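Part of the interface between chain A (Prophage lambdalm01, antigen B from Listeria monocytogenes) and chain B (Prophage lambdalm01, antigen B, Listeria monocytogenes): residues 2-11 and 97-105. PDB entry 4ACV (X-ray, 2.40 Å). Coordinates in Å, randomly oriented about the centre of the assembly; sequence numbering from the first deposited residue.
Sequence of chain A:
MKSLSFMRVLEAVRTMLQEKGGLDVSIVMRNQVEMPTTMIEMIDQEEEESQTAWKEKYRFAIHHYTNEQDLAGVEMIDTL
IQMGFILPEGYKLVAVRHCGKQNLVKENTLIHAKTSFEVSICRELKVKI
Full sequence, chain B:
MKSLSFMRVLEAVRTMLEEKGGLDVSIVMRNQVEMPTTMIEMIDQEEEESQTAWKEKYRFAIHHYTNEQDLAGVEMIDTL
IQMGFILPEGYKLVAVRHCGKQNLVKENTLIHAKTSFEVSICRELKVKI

Chain A 2-11: KSLSFMRVLE
Chain B (97-105) RHCGKQNLV

How do the two backbones lie against each other? In chain A, Ser3(A) to Ser5(A) run extended, with phi/psi of -103/135, -65/132 and -62/138, and from Phe6(A) the chain winds into a helix that continues beyond Glu11(A), its residues near -60/-43. Chain B runs as a strand through Arg97(B) and His98(B), turns a corner at Gly100(B), and leaves as a second strand through Leu104(B) and Val105(B). The helix axis passes 9.5 Å from that of the second strand, crossing at -56° with the two N-to-C directions 56° apart. Register is set by CA-to-CA distances of 7.6 Å for Ser3(A) and His98(B), 6.8 Å for Phe6(A) and Gln102(B), and 7.7 Å for Met7(A) and Leu104(B).

What shapes the helix start and the corner? Ser5(A), chi1 t, is the N-cap: its OG accepts a weak bond from Met7(A) N at 3.4 Å, while Ser5(A) O accepts from Val9(A) N at 3.3 Å. Leu10(A) N to Phe6(A) O, 2.8 Å, carries the helix on. At the corner, Gly100(B) has phi/psi 96/-154, where a CB would be jammed against the preceding carbonyl O. Gln102(B), with chi1 -38° and chi2 -73°, folds back so that its NE2 donates to Gly100(B) O at 2.9 Å.

What does the ring of Phe6(A) meet? Its CA-to-CB bond points toward the strand, and chi1 76° with chi2 89° sets the ring against three successive residues. Asn103(B) N lies over one face; Leu104(B) CB lies at the edge, 3.8 Å from Phe6(A) CE1. Phe6(A) CD2 is 3.7 Å from Gln102(B) CB, and Phe6(A) CZ comes within 3.2 Å of Asn103(B) O. Asn103(B) points its CB away and meets the ring through its backbone N and O.

Where does the apolar contact continue? Leu104(B), chi1 t and chi2 p, points toward the helix and meets residues one and four positions after Phe6(A). Leu104(B) CD2 is 4.0 Å from Met7(A) CE and 4.1 Å from Leu10(A) CD1. Met7(A) leaves its backbone sideways, but with chi1 -146°, chi2 172° and chi3 152°, its end comes nearer the strand; Leu10(A), chi1 m and chi2 t, points toward it.

How is polarity handled? No direct hydrogen bond joins the stretches; a water bridges them, accepting from Phe6(A) N at 3.0 Å and donating to Gln102(B) OE1 at 3.1 Å. His98(B), chi1 -66° and chi2 -61°, brings NE2 to 4.0 Å from Leu4(A) O.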

# COMPACT_ATOMS: atom_id res chain seq x y z
N LYS A 2 26.63 18.95 -5.53
CA LYS A 2 25.85 18.33 -4.46
C LYS A 2 24.37 18.66 -4.54
O LYS A 2 23.93 19.54 -5.28
CB LYS A 2 26.37 18.76 -3.08
N SER A 3 23.59 17.93 -3.75
CA SER A 3 22.16 18.13 -3.69
C SER A 3 21.78 18.89 -2.43
O SER A 3 22.27 18.58 -1.35
CB SER A 3 21.44 16.78 -3.71
OG SER A 3 20.13 16.93 -3.24
N LEU A 4 20.91 19.88 -2.60
CA LEU A 4 20.42 20.71 -1.51
C LEU A 4 19.60 19.90 -0.49
O LEU A 4 18.72 19.11 -0.85
CB LEU A 4 19.59 21.85 -2.10
CG LEU A 4 19.56 23.24 -1.48
CD1 LEU A 4 20.96 23.73 -1.21
CD2 LEU A 4 18.83 24.21 -2.39
N SER A 5 19.92 20.08 0.79
CA SER A 5 19.16 19.47 1.87
C SER A 5 17.71 19.97 1.87
O SER A 5 17.45 21.15 1.66
CB SER A 5 19.84 19.79 3.21
OG SER A 5 19.04 19.40 4.32
N PHE A 6 16.75 19.07 2.09
CA PHE A 6 15.34 19.47 2.12
C PHE A 6 15.13 20.68 3.04
O PHE A 6 14.36 21.59 2.75
CB PHE A 6 14.46 18.30 2.57
CG PHE A 6 14.51 18.02 4.05
CD1 PHE A 6 13.63 18.66 4.92
CD2 PHE A 6 15.41 17.10 4.57
CE1 PHE A 6 13.66 18.41 6.29
CE2 PHE A 6 15.46 16.84 5.94
CZ PHE A 6 14.58 17.50 6.80
N MET A 7 15.85 20.69 4.15
CA MET A 7 15.72 21.75 5.13
C MET A 7 16.10 23.11 4.55
O MET A 7 15.46 24.13 4.83
CB MET A 7 16.55 21.43 6.36
CG MET A 7 15.93 21.94 7.63
SD MET A 7 16.81 21.36 9.07
CE MET A 7 16.45 22.70 10.20
N ARG A 8 17.13 23.13 3.72
CA ARG A 8 17.50 24.33 3.00
C ARG A 8 16.34 24.81 2.11
O ARG A 8 16.04 26.01 2.04
CB ARG A 8 18.75 24.07 2.16
CG ARG A 8 19.25 25.28 1.45
CD ARG A 8 19.41 26.45 2.40
NE ARG A 8 20.45 26.23 3.41
CZ ARG A 8 21.06 27.21 4.07
NH1 ARG A 8 20.74 28.48 3.84
NH2 ARG A 8 22.00 26.93 4.97
N VAL A 9 15.68 23.87 1.44
CA VAL A 9 14.52 24.19 0.62
C VAL A 9 13.36 24.73 1.46
O VAL A 9 12.74 25.72 1.10
CB VAL A 9 14.01 22.97 -0.17
CG1 VAL A 9 12.74 23.34 -0.93
CG2 VAL A 9 15.10 22.46 -1.10
N LEU A 10 13.08 24.06 2.58
CA LEU A 10 12.09 24.56 3.54
C LEU A 10 12.40 26.01 3.92
O LEU A 10 11.52 26.87 3.89
CB LEU A 10 12.06 23.69 4.80
CG LEU A 10 11.49 22.27 4.71
CD1 LEU A 10 11.70 21.51 6.03
CD2 LEU A 10 10.01 22.26 4.30
N GLU A 11 13.65 26.29 4.25
CA GLU A 11 14.04 27.63 4.69
C GLU A 11 13.82 28.69 3.61
O GLU A 11 13.32 29.78 3.88
CB GLU A 11 15.50 27.62 5.16
CG GLU A 11 15.87 28.78 6.06
CD GLU A 11 14.88 28.97 7.20
OE1 GLU A 11 14.80 28.07 8.06
OE2 GLU A 11 14.18 30.01 7.22
N ARG B 97 22.45 9.56 -3.24
CA ARG B 97 21.26 10.32 -3.61
C ARG B 97 20.32 10.52 -2.43
O ARG B 97 20.13 9.61 -1.62
CB ARG B 97 20.47 9.57 -4.69
CG ARG B 97 21.12 9.45 -6.03
CD ARG B 97 20.18 8.70 -6.96
NE ARG B 97 20.90 7.80 -7.87
CZ ARG B 97 21.33 6.58 -7.54
NH1 ARG B 97 21.13 6.11 -6.32
NH2 ARG B 97 21.96 5.83 -8.44
N HIS B 98 19.71 11.70 -2.35
CA HIS B 98 18.51 11.84 -1.54
C HIS B 98 17.44 11.07 -2.26
O HIS B 98 17.27 11.19 -3.47
CB HIS B 98 18.06 13.29 -1.41
CG HIS B 98 19.02 14.16 -0.65
ND1 HIS B 98 19.36 13.92 0.66
CD2 HIS B 98 19.70 15.27 -1.02
CE1 HIS B 98 20.22 14.84 1.06
NE2 HIS B 98 20.44 15.67 0.06
N CYS B 99 16.71 10.26 -1.51
CA CYS B 99 15.70 9.43 -2.08
C CYS B 99 14.78 9.00 -0.96
O CYS B 99 15.23 8.45 0.05
CB CYS B 99 16.34 8.21 -2.73
SG CYS B 99 15.15 7.05 -3.42
N GLY B 100 13.49 9.25 -1.15
CA GLY B 100 12.49 8.86 -0.18
C GLY B 100 12.11 9.97 0.79
O GLY B 100 12.23 11.16 0.50
N LYS B 101 11.65 9.54 1.96
CA LYS B 101 11.07 10.44 2.96
C LYS B 101 12.05 11.42 3.57
O LYS B 101 13.14 11.05 4.02
CB LYS B 101 10.33 9.63 4.03
CG LYS B 101 8.93 9.23 3.57
CD LYS B 101 8.34 8.10 4.40
N GLN B 102 11.66 12.68 3.54
CA GLN B 102 12.42 13.74 4.18
C GLN B 102 11.47 14.47 5.11
O GLN B 102 10.44 14.97 4.67
CB GLN B 102 13.00 14.68 3.13
CG GLN B 102 13.48 13.98 1.86
CD GLN B 102 14.78 13.19 2.03
OE1 GLN B 102 15.66 13.58 2.79
NE2 GLN B 102 14.90 12.10 1.29
N ASN B 103 11.80 14.52 6.40
CA ASN B 103 10.87 15.07 7.38
C ASN B 103 11.51 16.01 8.37
O ASN B 103 12.67 15.86 8.74
CB ASN B 103 10.18 13.94 8.16
CG ASN B 103 9.34 13.03 7.27
OD1 ASN B 103 9.00 13.38 6.14
ND2 ASN B 103 9.01 11.87 7.79
N LEU B 104 10.73 16.98 8.82
CA LEU B 104 11.13 17.84 9.92
C LEU B 104 9.89 17.98 10.77
O LEU B 104 8.93 18.67 10.39
CB LEU B 104 11.62 19.21 9.42
CG LEU B 104 12.23 20.09 10.52
CD1 LEU B 104 13.39 19.37 11.21
CD2 LEU B 104 12.68 21.45 9.99
N VAL B 105 9.88 17.30 11.91
CA VAL B 105 8.68 17.24 12.72
C VAL B 105 8.97 17.37 14.22
O VAL B 105 10.02 16.95 14.70
CB VAL B 105 7.89 15.93 12.42
CG1 VAL B 105 8.73 14.72 12.76
CG2 VAL B 105 6.57 15.90 13.16
O HOH W 1 17.14 16.12 1.91